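Local coordinates for EreC (Klebsiella pneumoniae, PDB 6XCQ), which probably hydrolyses the lactone ester of erythromycin and related macrolide antibiotics, thereby conferring resistance to them, at residues R61-G66 and R84-R89; C99-A104 and S249-S254; G287-M292 and I301-H306; M292-P297 and R333-Y338. The protein carries 1 engineered substitution. One frame throughout, in Å; residues are numbered along the deposited sequence. Where two conformers were deposited one is given.

Interaction 1: R61-G66 and R84-R89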
loop_
_atom_site.group_PDB
_atom_site.type_symbol
_atom_site.label_atom_id
_atom_site.label_comp_id
_atom_site.label_asym_id
_atom_site.label_seq_id
_atom_site.Cartn_x
_atom_site.Cartn_y
_atom_site.Cartn_z
ATOM N N ARG A 61 -1.763 -13.343 -11.011
ATOM C CA ARG A 61 -0.576 -12.528 -11.193
ATOM C C ARG A 61 -0.455 -11.407 -10.167
ATOM O O ARG A 61 0.621 -10.806 -10.056
ATOM C CB ARG A 61 -0.541 -11.925 -12.605
ATOM C CG ARG A 61 -0.416 -12.953 -13.715
ATOM C CD ARG A 61 -0.160 -12.249 -15.034
ATOM N NE ARG A 61 0.998 -11.373 -14.924
ATOM C CZ ARG A 61 1.298 -10.407 -15.786
ATOM N NH1 ARG A 61 0.513 -10.175 -16.832
ATOM N NH2 ARG A 61 2.370 -9.654 -15.584
ATOM N N ILE A 62 -1.518 -11.116 -9.418
ATOM C CA ILE A 62 -1.508 -10.108 -8.358
ATOM C C ILE A 62 -2.122 -10.744 -7.117
ATOM O O ILE A 62 -3.298 -11.112 -7.135
ATOM C CB ILE A 62 -2.304 -8.853 -8.750
ATOM C CG1 ILE A 62 -1.818 -8.287 -10.090
ATOM C CG2 ILE A 62 -2.194 -7.789 -7.680
ATOM C CD1 ILE A 62 -2.902 -7.657 -10.880
ATOM N N VAL A 63 -1.339 -10.871 -6.046
ATOM C CA VAL A 63 -1.839 -11.386 -4.776
ATOM C C VAL A 63 -1.567 -10.344 -3.700
ATOM O O VAL A 63 -0.412 -9.953 -3.478
ATOM C CB VAL A 63 -1.214 -12.739 -4.400
ATOM C CG1 VAL A 63 -1.668 -13.145 -2.991
ATOM C CG2 VAL A 63 -1.638 -13.816 -5.396
ATOM N N GLY A 64 -2.625 -9.891 -3.031
ATOM C CA GLY A 64 -2.473 -8.955 -1.934
ATOM C C GLY A 64 -2.408 -9.693 -0.611
ATOM O O GLY A 64 -3.228 -10.574 -0.343
ATOM N N LEU A 65 -1.408 -9.340 0.210
ATOM C CA LEU A 65 -1.276 -9.805 1.591
ATOM C C LEU A 65 -1.606 -8.622 2.495
ATOM O O LEU A 65 -0.867 -7.630 2.523
ATOM C CB LEU A 65 0.130 -10.340 1.877
ATOM C CG LEU A 65 0.688 -11.461 0.981
ATOM C CD1 LEU A 65 2.138 -11.744 1.343
ATOM C CD2 LEU A 65 -0.132 -12.738 1.114
ATOM N N GLY A 66 -2.728 -8.712 3.201
ATOM C CA GLY A 66 -3.253 -7.593 3.952
ATOM C C GLY A 66 -2.627 -7.430 5.322
ATOM O O GLY A 66 -1.597 -8.011 5.671
ATOM N N ARG A 84 7.447 -16.001 1.340
ATOM C CA ARG A 84 8.194 -17.232 1.074
ATOM C C ARG A 84 7.373 -18.217 0.247
ATOM O O ARG A 84 7.861 -18.775 -0.741
ATOM C CB ARG A 84 8.630 -17.886 2.388
ATOM C CG ARG A 84 9.942 -17.365 2.942
ATOM C CD ARG A 84 10.547 -18.368 3.904
ATOM N NE ARG A 84 11.053 -19.525 3.175
ATOM C CZ ARG A 84 11.316 -20.703 3.723
ATOM N NH1 ARG A 84 11.113 -20.897 5.024
ATOM N NH2 ARG A 84 11.774 -21.692 2.963
ATOM N N TYR A 85 6.115 -18.437 0.633
ATOM C CA TYR A 85 5.270 -19.374 -0.101
ATOM C C TYR A 85 5.042 -18.923 -1.542
ATOM O O TYR A 85 5.134 -19.724 -2.480
ATOM C CB TYR A 85 3.939 -19.536 0.629
ATOM C CG TYR A 85 2.869 -20.202 -0.194
ATOM C CD1 TYR A 85 2.915 -21.565 -0.455
ATOM C CD2 TYR A 85 1.804 -19.471 -0.692
ATOM C CE1 TYR A 85 1.923 -22.182 -1.194
ATOM C CE2 TYR A 85 0.814 -20.072 -1.434
ATOM C CZ TYR A 85 0.876 -21.428 -1.680
ATOM O OH TYR A 85 -0.124 -22.017 -2.418
ATOM N N LEU A 86 4.720 -17.645 -1.741
ATOM C CA LEU A 86 4.414 -17.169 -3.087
ATOM C C LEU A 86 5.667 -17.139 -3.952
ATOM O O LEU A 86 5.619 -17.475 -5.145
ATOM C CB LEU A 86 3.774 -15.784 -3.021
ATOM C CG LEU A 86 2.378 -15.745 -2.401
ATOM C CD1 LEU A 86 1.935 -14.300 -2.109
ATOM C CD2 LEU A 86 1.414 -16.463 -3.314
ATOM N N VAL A 87 6.799 -16.759 -3.368
ATOM C CA VAL A 87 8.041 -16.704 -4.128
ATOM C C VAL A 87 8.536 -18.110 -4.435
ATOM O O VAL A 87 8.785 -18.460 -5.596
ATOM C CB VAL A 87 9.101 -15.884 -3.374
ATOM C CG1 VAL A 87 10.488 -16.129 -3.984
ATOM C CG2 VAL A 87 8.750 -14.417 -3.430
ATOM N N GLU A 88 8.657 -18.947 -3.409
ATOM C CA GLU A 88 9.332 -20.225 -3.599
ATOM C C GLU A 88 8.449 -21.288 -4.222
ATOM O O GLU A 88 8.976 -22.237 -4.814
ATOM C CB GLU A 88 9.888 -20.733 -2.279
ATOM C CG GLU A 88 10.914 -19.814 -1.706
ATOM C CD GLU A 88 11.398 -20.308 -0.376
ATOM O OE1 GLU A 88 11.160 -21.497 -0.092
ATOM O OE2 GLU A 88 11.985 -19.515 0.384
ATOM N N ARG A 89 7.128 -21.158 -4.132
ATOM C CA ARG A 89 6.267 -22.200 -4.667
ATOM C C ARG A 89 5.429 -21.759 -5.849
ATOM O O ARG A 89 4.941 -22.622 -6.584
ATOM C CB ARG A 89 5.345 -22.753 -3.571
ATOM C CG ARG A 89 6.106 -23.524 -2.515
ATOM C CD ARG A 89 6.725 -24.804 -3.094
ATOM N NE ARG A 89 7.286 -25.655 -2.044
ATOM C CZ ARG A 89 6.577 -26.509 -1.313
ATOM N NH1 ARG A 89 5.272 -26.650 -1.525
ATOM N NH2 ARG A 89 7.176 -27.232 -0.376
#

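Interaction 2: C99-A104 and S249-S254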
loop_
_atom_site.group_PDB
_atom_site.type_symbol
_atom_site.label_atom_id
_atom_site.label_comp_id
_atom_site.label_asym_id
_atom_site.label_seq_id
_atom_site.Cartn_x
_atom_site.Cartn_y
_atom_site.Cartn_z
ATOM N N CYS A 99 4.149 3.070 -0.942
ATOM C CA CYS A 99 5.000 4.246 -0.983
ATOM C C CYS A 99 5.115 4.659 -2.444
ATOM O O CYS A 99 4.695 3.928 -3.346
ATOM C CB CYS A 99 6.405 3.986 -0.428
ATOM S SG CYS A 99 7.297 2.712 -1.330
ATOM N N GLY A 100 5.697 5.832 -2.667
ATOM C CA GLY A 100 5.864 6.327 -4.019
ATOM C C GLY A 100 6.973 5.609 -4.763
ATOM O O GLY A 100 7.790 4.897 -4.181
ATOM N N ALA A 101 6.968 5.795 -6.092
ATOM C CA ALA A 101 7.961 5.167 -6.963
ATOM C C ALA A 101 9.378 5.564 -6.577
ATOM O O ALA A 101 10.291 4.738 -6.601
ATOM C CB ALA A 101 7.705 5.555 -8.424
ATOM N N ILE A 102 9.586 6.831 -6.246
ATOM C CA ILE A 102 10.931 7.267 -5.892
ATOM C C ILE A 102 11.314 6.745 -4.508
ATOM O O ILE A 102 12.451 6.312 -4.283
ATOM C CB ILE A 102 11.017 8.795 -5.973
ATOM C CG1 ILE A 102 10.835 9.241 -7.438
ATOM C CG2 ILE A 102 12.345 9.271 -5.411
ATOM C CD1 ILE A 102 10.715 10.739 -7.631
ATOM N N GLN A 103 10.383 6.793 -3.554
ATOM C CA GLN A 103 10.638 6.166 -2.262
ATOM C C GLN A 103 11.051 4.714 -2.437
ATOM O O GLN A 103 11.979 4.234 -1.779
ATOM C CB GLN A 103 9.388 6.259 -1.382
ATOM C CG GLN A 103 9.163 7.618 -0.759
ATOM C CD GLN A 103 7.894 7.665 0.074
ATOM O OE1 GLN A 103 6.821 7.260 -0.377
ATOM N NE2 GLN A 103 8.015 8.157 1.304
ATOM N N ALA A 104 10.390 4.002 -3.345
ATOM C CA ALA A 104 10.706 2.589 -3.519
ATOM C C ALA A 104 12.064 2.380 -4.180
ATOM O O ALA A 104 12.721 1.371 -3.915
ATOM C CB ALA A 104 9.610 1.896 -4.337
ATOM N N SER A 249 5.697 10.943 -17.674
ATOM C CA SER A 249 4.255 10.755 -17.581
ATOM C C SER A 249 3.857 10.175 -16.229
ATOM O O SER A 249 2.829 10.561 -15.661
ATOM C CB SER A 249 3.781 9.850 -18.712
ATOM O OG SER A 249 4.220 10.378 -19.950
ATOM N N ASP A 250 4.654 9.249 -15.697
ATOM C CA ASP A 250 4.348 8.707 -14.380
ATOM C C ASP A 250 4.496 9.771 -13.303
ATOM O O ASP A 250 3.666 9.850 -12.388
ATOM C CB ASP A 250 5.245 7.511 -14.079
ATOM C CG ASP A 250 4.934 6.305 -14.965
ATOM O OD1 ASP A 250 3.947 6.346 -15.741
ATOM O OD2 ASP A 250 5.689 5.312 -14.884
ATOM N N ARG A 251 5.544 10.600 -13.388
ATOM C CA ARG A 251 5.745 11.628 -12.372
ATOM C C ARG A 251 4.560 12.584 -12.333
ATOM O O ARG A 251 4.002 12.859 -11.262
ATOM C CB ARG A 251 7.044 12.396 -12.629
ATOM C CG ARG A 251 8.327 11.570 -12.552
ATOM C CD ARG A 251 8.584 10.984 -11.154
ATOM N NE ARG A 251 7.979 9.661 -11.021
ATOM C CZ ARG A 251 8.434 8.559 -11.613
ATOM N NH1 ARG A 251 9.515 8.596 -12.380
ATOM N NH2 ARG A 251 7.804 7.410 -11.436
ATOM N N ILE A 252 4.153 13.089 -13.502
ATOM C CA ILE A 252 3.015 14.004 -13.577
ATOM C C ILE A 252 1.768 13.359 -12.987
ATOM O O ILE A 252 1.026 13.999 -12.236
ATOM C CB ILE A 252 2.766 14.448 -15.032
ATOM C CG1 ILE A 252 3.919 15.310 -15.546
ATOM C CG2 ILE A 252 1.450 15.215 -15.135
ATOM C CD1 ILE A 252 4.029 15.333 -17.075
ATOM N N GLU A 253 1.507 12.093 -13.328
ATOM C CA GLU A 253 0.349 11.408 -12.736
ATOM C C GLU A 253 0.446 11.394 -11.212
ATOM O O GLU A 253 -0.531 11.675 -10.509
ATOM C CB GLU A 253 0.233 9.975 -13.255
ATOM C CG GLU A 253 -0.275 9.836 -14.693
ATOM C CD GLU A 253 -1.660 10.426 -14.897
ATOM O OE1 GLU A 253 -1.796 11.350 -15.734
ATOM O OE2 GLU A 253 -2.607 9.983 -14.216
ATOM N N SER A 254 1.619 11.040 -10.692
ATOM C CA SER A 254 1.832 11.024 -9.253
ATOM C C SER A 254 1.554 12.394 -8.637
ATOM O O SER A 254 0.866 12.493 -7.616
ATOM C CB SER A 254 3.258 10.572 -8.945
ATOM O OG SER A 254 3.463 10.570 -7.534
HETATM O O HOH W 1 4.541 8.139 -6.564
#

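Interaction 3: G287-M292 and I301-H306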
loop_
_atom_site.group_PDB
_atom_site.type_symbol
_atom_site.label_atom_id
_atom_site.label_comp_id
_atom_site.label_asym_id
_atom_site.label_seq_id
_atom_site.Cartn_x
_atom_site.Cartn_y
_atom_site.Cartn_z
ATOM N N GLY A 287 -4.390 1.860 -10.653
ATOM C CA GLY A 287 -3.845 2.211 -11.955
ATOM C C GLY A 287 -2.374 1.861 -12.100
ATOM O O GLY A 287 -1.958 1.305 -13.119
ATOM N N VAL A 288 -1.562 2.186 -11.089
ATOM C CA VAL A 288 -0.131 1.881 -11.190
ATOM C C VAL A 288 0.083 0.376 -11.310
ATOM O O VAL A 288 0.872 -0.080 -12.144
ATOM C CB VAL A 288 0.653 2.483 -10.004
ATOM C CG1 VAL A 288 2.074 1.955 -9.978
ATOM C CG2 VAL A 288 0.678 4.006 -10.073
ATOM N N VAL A 289 -0.645 -0.425 -10.515
ATOM C CA VAL A 289 -0.479 -1.881 -10.561
ATOM C C VAL A 289 -0.908 -2.423 -11.921
ATOM O O VAL A 289 -0.228 -3.264 -12.524
ATOM C CB VAL A 289 -1.272 -2.567 -9.428
ATOM C CG1 VAL A 289 -1.264 -4.083 -9.612
ATOM C CG2 VAL A 289 -0.680 -2.223 -8.057
ATOM N N ASP A 290 -2.061 -1.967 -12.408
ATOM C CA ASP A 290 -2.576 -2.473 -13.675
ATOM C C ASP A 290 -1.604 -2.175 -14.813
ATOM O O ASP A 290 -1.244 -3.067 -15.586
ATOM C CB ASP A 290 -3.953 -1.865 -13.945
ATOM C CG ASP A 290 -4.685 -2.560 -15.078
ATOM O OD1 ASP A 290 -5.129 -3.714 -14.899
ATOM O OD2 ASP A 290 -4.826 -1.938 -16.148
ATOM N N ARG A 291 -1.129 -0.937 -14.890
ATOM C CA ARG A 291 -0.184 -0.563 -15.939
ATOM C C ARG A 291 1.091 -1.376 -15.833
ATOM O O ARG A 291 1.608 -1.881 -16.837
ATOM C CB ARG A 291 0.140 0.928 -15.850
ATOM C CG ARG A 291 -0.994 1.828 -16.295
ATOM C CD ARG A 291 -0.497 3.212 -16.723
ATOM N NE ARG A 291 0.006 4.004 -15.602
ATOM C CZ ARG A 291 -0.756 4.524 -14.643
ATOM N NH1 ARG A 291 -0.205 5.240 -13.669
ATOM N NH2 ARG A 291 -2.067 4.324 -14.652
ATOM N N MET A 292 1.614 -1.516 -14.620
ATOM C CA MET A 292 2.858 -2.247 -14.472
ATOM C C MET A 292 2.687 -3.698 -14.900
ATOM O O MET A 292 3.547 -4.249 -15.595
ATOM C CB MET A 292 3.350 -2.147 -13.035
ATOM C CG MET A 292 4.829 -2.345 -12.920
ATOM S SD MET A 292 5.107 -3.502 -11.600
ATOM C CE MET A 292 4.276 -4.898 -12.303
ATOM N N ILE A 301 3.175 -10.070 -8.884
ATOM C CA ILE A 301 3.457 -9.095 -7.841
ATOM C C ILE A 301 2.660 -9.429 -6.577
ATOM O O ILE A 301 1.496 -9.840 -6.642
ATOM C CB ILE A 301 3.172 -7.657 -8.335
ATOM C CG1 ILE A 301 3.629 -6.637 -7.283
ATOM C CG2 ILE A 301 1.720 -7.480 -8.741
ATOM C CD1 ILE A 301 3.814 -5.239 -7.845
ATOM N N ILE A 302 3.313 -9.277 -5.429
ATOM C CA ILE A 302 2.693 -9.412 -4.113
ATOM C C ILE A 302 2.453 -7.998 -3.601
ATOM O O ILE A 302 3.406 -7.221 -3.468
ATOM C CB ILE A 302 3.603 -10.192 -3.151
ATOM C CG1 ILE A 302 4.064 -11.519 -3.769
ATOM C CG2 ILE A 302 2.938 -10.397 -1.799
ATOM C CD1 ILE A 302 5.218 -12.182 -2.951
ATOM N N LEU A 303 1.199 -7.634 -3.328
ATOM C CA LEU A 303 0.888 -6.278 -2.870
ATOM C C LEU A 303 0.778 -6.285 -1.350
ATOM O O LEU A 303 -0.033 -7.030 -0.794
ATOM C CB LEU A 303 -0.415 -5.758 -3.482
ATOM C CG LEU A 303 -0.518 -5.755 -5.004
ATOM C CD1 LEU A 303 -1.881 -5.158 -5.422
ATOM C CD2 LEU A 303 0.656 -4.970 -5.582
ATOM N N LEU A 304 1.580 -5.454 -0.683
ATOM C CA LEU A 304 1.566 -5.354 0.779
ATOM C C LEU A 304 0.798 -4.081 1.113
ATOM O O LEU A 304 1.350 -2.978 1.105
ATOM C CB LEU A 304 2.993 -5.329 1.339
ATOM C CG LEU A 304 3.913 -6.529 1.073
ATOM C CD1 LEU A 304 5.214 -6.419 1.903
ATOM C CD2 LEU A 304 3.192 -7.848 1.376
ATOM N N ALA A 305 -0.502 -4.218 1.348
ATOM C CA ALA A 305 -1.315 -3.055 1.657
ATOM C C ALA A 305 -2.318 -3.432 2.742
ATOM O O ALA A 305 -2.427 -4.594 3.133
ATOM C CB ALA A 305 -2.008 -2.516 0.401
ATOM N N HIS A 306 -3.049 -2.439 3.233
ATOM C CA HIS A 306 -4.027 -2.681 4.293
ATOM C C HIS A 306 -5.176 -3.539 3.755
ATOM O O HIS A 306 -5.465 -3.519 2.552
ATOM C CB HIS A 306 -4.550 -1.341 4.819
ATOM C CG HIS A 306 -5.198 -1.414 6.171
ATOM N ND1 HIS A 306 -6.508 -1.796 6.343
ATOM C CD2 HIS A 306 -4.724 -1.128 7.409
ATOM C CE1 HIS A 306 -6.818 -1.745 7.629
ATOM N NE2 HIS A 306 -5.755 -1.337 8.298
#

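Interaction 4: M292-P297 and R333-Y338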
loop_
_atom_site.group_PDB
_atom_site.type_symbol
_atom_site.label_atom_id
_atom_site.label_comp_id
_atom_site.label_asym_id
_atom_site.label_seq_id
_atom_site.Cartn_x
_atom_site.Cartn_y
_atom_site.Cartn_z
ATOM N N MET A 292 1.614 -1.516 -14.620
ATOM C CA MET A 292 2.858 -2.247 -14.472
ATOM C C MET A 292 2.687 -3.698 -14.900
ATOM O O MET A 292 3.547 -4.249 -15.595
ATOM C CB MET A 292 3.350 -2.147 -13.035
ATOM C CG MET A 292 4.829 -2.345 -12.920
ATOM S SD MET A 292 5.107 -3.502 -11.600
ATOM C CE MET A 292 4.276 -4.898 -12.303
ATOM N N VAL A 293 1.566 -4.324 -14.530
ATOM C CA VAL A 293 1.377 -5.725 -14.879
ATOM C C VAL A 293 1.235 -5.895 -16.392
ATOM O O VAL A 293 1.828 -6.803 -16.983
ATOM C CB VAL A 293 0.176 -6.313 -14.114
ATOM C CG1 VAL A 293 -0.433 -7.457 -14.883
ATOM C CG2 VAL A 293 0.616 -6.774 -12.711
ATOM N N ARG A 294 0.463 -5.033 -17.053
ATOM C CA ARG A 294 0.278 -5.242 -18.484
ATOM C C ARG A 294 1.492 -4.807 -19.297
ATOM O O ARG A 294 1.697 -5.329 -20.396
ATOM C CB ARG A 294 -0.977 -4.533 -18.984
ATOM C CG ARG A 294 -1.160 -3.133 -18.509
ATOM C CD ARG A 294 -2.650 -2.816 -18.332
ATOM N NE ARG A 294 -3.476 -3.380 -19.395
ATOM C CZ ARG A 294 -4.679 -3.921 -19.219
ATOM N NH1 ARG A 294 -5.347 -4.402 -20.262
ATOM N NH2 ARG A 294 -5.216 -3.983 -18.009
ATOM N N ALA A 295 2.318 -3.900 -18.769
ATOM C CA ALA A 295 3.567 -3.552 -19.436
ATOM C C ALA A 295 4.583 -4.679 -19.328
ATOM O O ALA A 295 5.322 -4.946 -20.281
ATOM C CB ALA A 295 4.145 -2.267 -18.848
ATOM N N ASN A 296 4.654 -5.341 -18.174
ATOM C CA ASN A 296 5.609 -6.431 -17.998
ATOM C C ASN A 296 4.839 -7.731 -17.829
ATOM O O ASN A 296 4.356 -8.024 -16.726
ATOM C CB ASN A 296 6.517 -6.172 -16.790
ATOM C CG ASN A 296 7.086 -4.750 -16.767
ATOM O OD1 ASN A 296 8.138 -4.481 -17.348
ATOM N ND2 ASN A 296 6.390 -3.835 -16.085
ATOM N N PRO A 297 4.693 -8.547 -18.879
ATOM C CA PRO A 297 3.796 -9.713 -18.781
ATOM C C PRO A 297 4.331 -10.839 -17.923
ATOM O O PRO A 297 3.549 -11.718 -17.541
ATOM C CB PRO A 297 3.641 -10.167 -20.243
ATOM C CG PRO A 297 4.132 -9.009 -21.072
ATOM C CD PRO A 297 5.200 -8.363 -20.247
ATOM N N ARG A 333 -10.304 -6.586 -13.611
ATOM C CA ARG A 333 -9.455 -6.994 -14.726
ATOM C C ARG A 333 -10.064 -8.178 -15.458
ATOM O O ARG A 333 -10.469 -9.160 -14.832
ATOM C CB ARG A 333 -8.059 -7.360 -14.216
ATOM C CG ARG A 333 -7.184 -6.172 -13.911
ATOM C CD ARG A 333 -5.903 -6.580 -13.193
ATOM N NE ARG A 333 -5.162 -7.612 -13.910
ATOM C CZ ARG A 333 -4.349 -7.364 -14.934
ATOM N NH1 ARG A 333 -4.182 -6.123 -15.356
ATOM N NH2 ARG A 333 -3.701 -8.349 -15.532
ATOM N N GLU A 334 -10.117 -8.089 -16.792
ATOM C CA GLU A 334 -10.647 -9.196 -17.589
ATOM C C GLU A 334 -9.850 -10.478 -17.382
ATOM O O GLU A 334 -10.394 -11.577 -17.541
ATOM C CB GLU A 334 -10.656 -8.825 -19.074
ATOM N N GLU A 335 -8.570 -10.363 -17.027
ATOM C CA GLU A 335 -7.754 -11.545 -16.768
ATOM C C GLU A 335 -8.153 -12.285 -15.496
ATOM O O GLU A 335 -7.711 -13.423 -15.308
ATOM C CB GLU A 335 -6.280 -11.156 -16.689
ATOM C CG GLU A 335 -5.744 -10.489 -17.941
ATOM C CD GLU A 335 -5.919 -8.978 -17.936
ATOM O OE1 GLU A 335 -5.045 -8.281 -18.486
ATOM O OE2 GLU A 335 -6.929 -8.484 -17.390
ATOM N N GLU A 336 -8.976 -11.681 -14.634
ATOM C CA GLU A 336 -9.415 -12.294 -13.373
ATOM C C GLU A 336 -8.251 -12.937 -12.615
ATOM O O GLU A 336 -8.345 -14.053 -12.096
ATOM C CB GLU A 336 -10.537 -13.300 -13.632
ATOM C CG GLU A 336 -11.782 -12.651 -14.197
ATOM C CD GLU A 336 -12.925 -13.630 -14.375
ATOM O OE1 GLU A 336 -12.988 -14.611 -13.609
ATOM O OE2 GLU A 336 -13.760 -13.419 -15.283
ATOM N N ASP A 337 -7.137 -12.197 -12.533
ATOM C CA ASP A 337 -5.892 -12.693 -11.957
ATOM C C ASP A 337 -5.474 -11.932 -10.692
ATOM O O ASP A 337 -4.291 -11.924 -10.344
ATOM C CB ASP A 337 -4.780 -12.627 -13.005
ATOM C CG ASP A 337 -4.552 -11.218 -13.518
ATOM O OD1 ASP A 337 -5.242 -10.298 -13.038
ATOM O OD2 ASP A 337 -3.683 -11.018 -14.399
ATOM N N TYR A 338 -6.414 -11.274 -10.017
ATOM C CA TYR A 338 -6.169 -10.623 -8.735
ATOM C C TYR A 338 -6.747 -11.471 -7.613
ATOM O O TYR A 338 -7.889 -11.934 -7.708
ATOM C CB TYR A 338 -6.801 -9.229 -8.691
ATOM C CG TYR A 338 -6.721 -8.571 -7.327
ATOM C CD1 TYR A 338 -5.496 -8.252 -6.761
ATOM C CD2 TYR A 338 -7.872 -8.255 -6.614
ATOM C CE1 TYR A 338 -5.422 -7.636 -5.501
ATOM C CE2 TYR A 338 -7.806 -7.638 -5.370
ATOM C CZ TYR A 338 -6.582 -7.336 -4.821
ATOM O OH TYR A 338 -6.520 -6.744 -3.573
#

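Interaction 1: R61-G66 and R84-R89
A beta-alpha-beta crossover of the central sheet takes strand 62-65 through helix 73-90 to the parallel strand 94-97; its first strand meets the helix where V63 and L65 receive L86. A single methyl does the touching from the helix side. L86 CD1 comes to 3.9 Å from V63 CG1, the two side chains meeting at a slant, and lies 4.1 Å from L65 CD2, where the leucines reach for each other tip to tip. V63 presents CG1 because that methyl is anti to the backbone N (chi1 174°), with CG2 beside the N instead. I302 of the adjoining strand also touches L86, while F92 and I341 touch V63. The polar residues of the helix face elsewhere. R84 grips the E88 carboxylate side-on, one turn along: NE reaches OE2 at 2.9 Å, from 41° out of the carboxylate plane, and NH2 meets the syn lone pair of OE1 at 3.1 Å. Y142 OH also bonds E88 OE2, and P42 O takes R84 NH1. With R84 and E88 paired away from the strand and only methyl groups meeting between strand and helix, the contact itself rests on dispersion and the exclusion of water.

Interaction 2: C99-A104 and S249-S254
I102 and R251 meet at a slant, the CD1 methyl of the isoleucine 4.1 Å from CD, the last carbon of the arginine chain before NE. R251 was modelled in two conformers; in one of them the chain is bent at chi2 and chi3, and the bends carry its guanidinium over to A101, whose CB lies 3.5 Å from NH2. Both alkyl groups approach the guanidinium obliquely. Its NH1 is held by Q169 OE1, and D166 is a long, weak ion partner of NE, so helix 164-177 supplies the polar partners while the 101-112 side supplies hydrocarbon. The contact thus joins the start of helix 101-112, just after strand 94-97 of the central sheet, to the first half of helix 244-267. G100 is the N-cap of the former. Q103, three residues on, returns its side chain to the cap in the manner of one half of a capping box: OE1 accepts G100 N at 2.9 Å, nearly straight (173°), on a lone pair in the carbonyl plane. A water spans the two helices beside this turn, donating to S254 OG at 2.8 Å and accepting only weakly from A101 N, while S254 OG also bonds D166 OD2.

Interaction 3: G287-M292 and I301-H306
V289 and L303 meet tip to tip in the close part of this contact, which packs helix 279-295 onto strand 301-304 in the central sheet of an alpha/beta/alpha sandwich. This helix leads through a short loop directly into the strand, and it lies on the other face of the sheet from helix 73-90. The valine sends CG2 toward the leucine's fork: that methyl is 3.9 Å from L303 CD2 and 4.1 Å from L303 CD1, so it faces both branches at once. With chi1 171°, V289 holds CG2 beside its backbone N and CG1 anti to that N. L330 touches both residues, and M326 and I62 add to the packing round L303, which makes this end thoroughly buried and apolar.

One helical turn later the fit is looser. M292 brings its sulfur to I301, with SD 4.3 Å from the CD1 methyl; the thioether chain arrives there through a chi2 of -132°, well away from a staggered value. V299 in the connecting loop also touches M292, which is partly exposed. Beyond the strand, H306 occupies the N-cap position of helix 307-310, its ND1 bonded to N308 N and its NE2 to Q409 OE1, while its ring meets H70 edge-to-face.

The solvent side of helix 279-295 is polar by contrast. There the exposed R291 folds back along the helix surface and lays one face of its guanidinium over the preceding turn, with G287 O 3.4 Å above the plane and displaced toward the rim.

Interaction 4: M292-P297 and R333-Y338
D337 OD1 receives the N-H of R333 NE at 2.8 Å, nearly straight at 173°, while the same arginine rests against V293 across the contact. R333 NH2 completes a side-on grip by bonding D337 OD2 at 2.9 Å. Each oxygen uses its syn lone pair, and both lie close to the guanidinium plane, so the paired bonds hold the two groups nearly coplanar and fix the rotation of the arginine's end. E335 supplies a second negative group from above: its OE2 stands over the centre of one guanidinium face, and its OE1 makes a salt bridge 3.2 Å from R333 NH2, out of the plane and with no N-H pointing at it.

V293 crosses the guanidinium aslant, its CG1 methyl 3.4 Å from R333 NH2. R294 comes alongside in the opposite sense, placing NH2 3.6 Å from R333 NH1 with the guanidinium planes 72° apart. D290 joins the two arginines, OD1 bridging to R333 NH1 and OD2 to R294 NH2, and its carboxylate probably offsets their like charges. E335 OE1 also lies over one face of the R294 guanidinium, at 4.3 Å from NH1, near enough for charge attraction but beyond a salt bridge.

At the close of the helix, M292 O accepts from N296 twice, from the backbone N at 3.0 Å and from ND2 at 2.9 Å. The contact ties the C-terminal end of helix 279-295 to the type I turn 333-336, just ahead of strand 338-345, and I62 of the neighbouring strand 62-65 touches V293, R333 and D337.

Overall arrangement
Interaction 1 closes a short loop of 17 residues, from strand 62-65 to helix 73-90. Interaction 2 then spans some 145 residues, mostly helical, to bring the start of helix 101-112 to helix 244-267; it touches none of the other contacts. Interaction 3 closes the eight-residue connection from helix 279-295 to strand 301-304, and interaction 4 a 35-residue loop to the turn before strand 338-345; the two share M292 and cross, their segments alternating along the chain. Interaction 1 joins them through the sheet: V63 O and L65 N pair with the backbone of L303, while R61 bonds N296 O and D337 O. Helices on both faces of the sheet are thereby tied to strands 62-65 and 301-304.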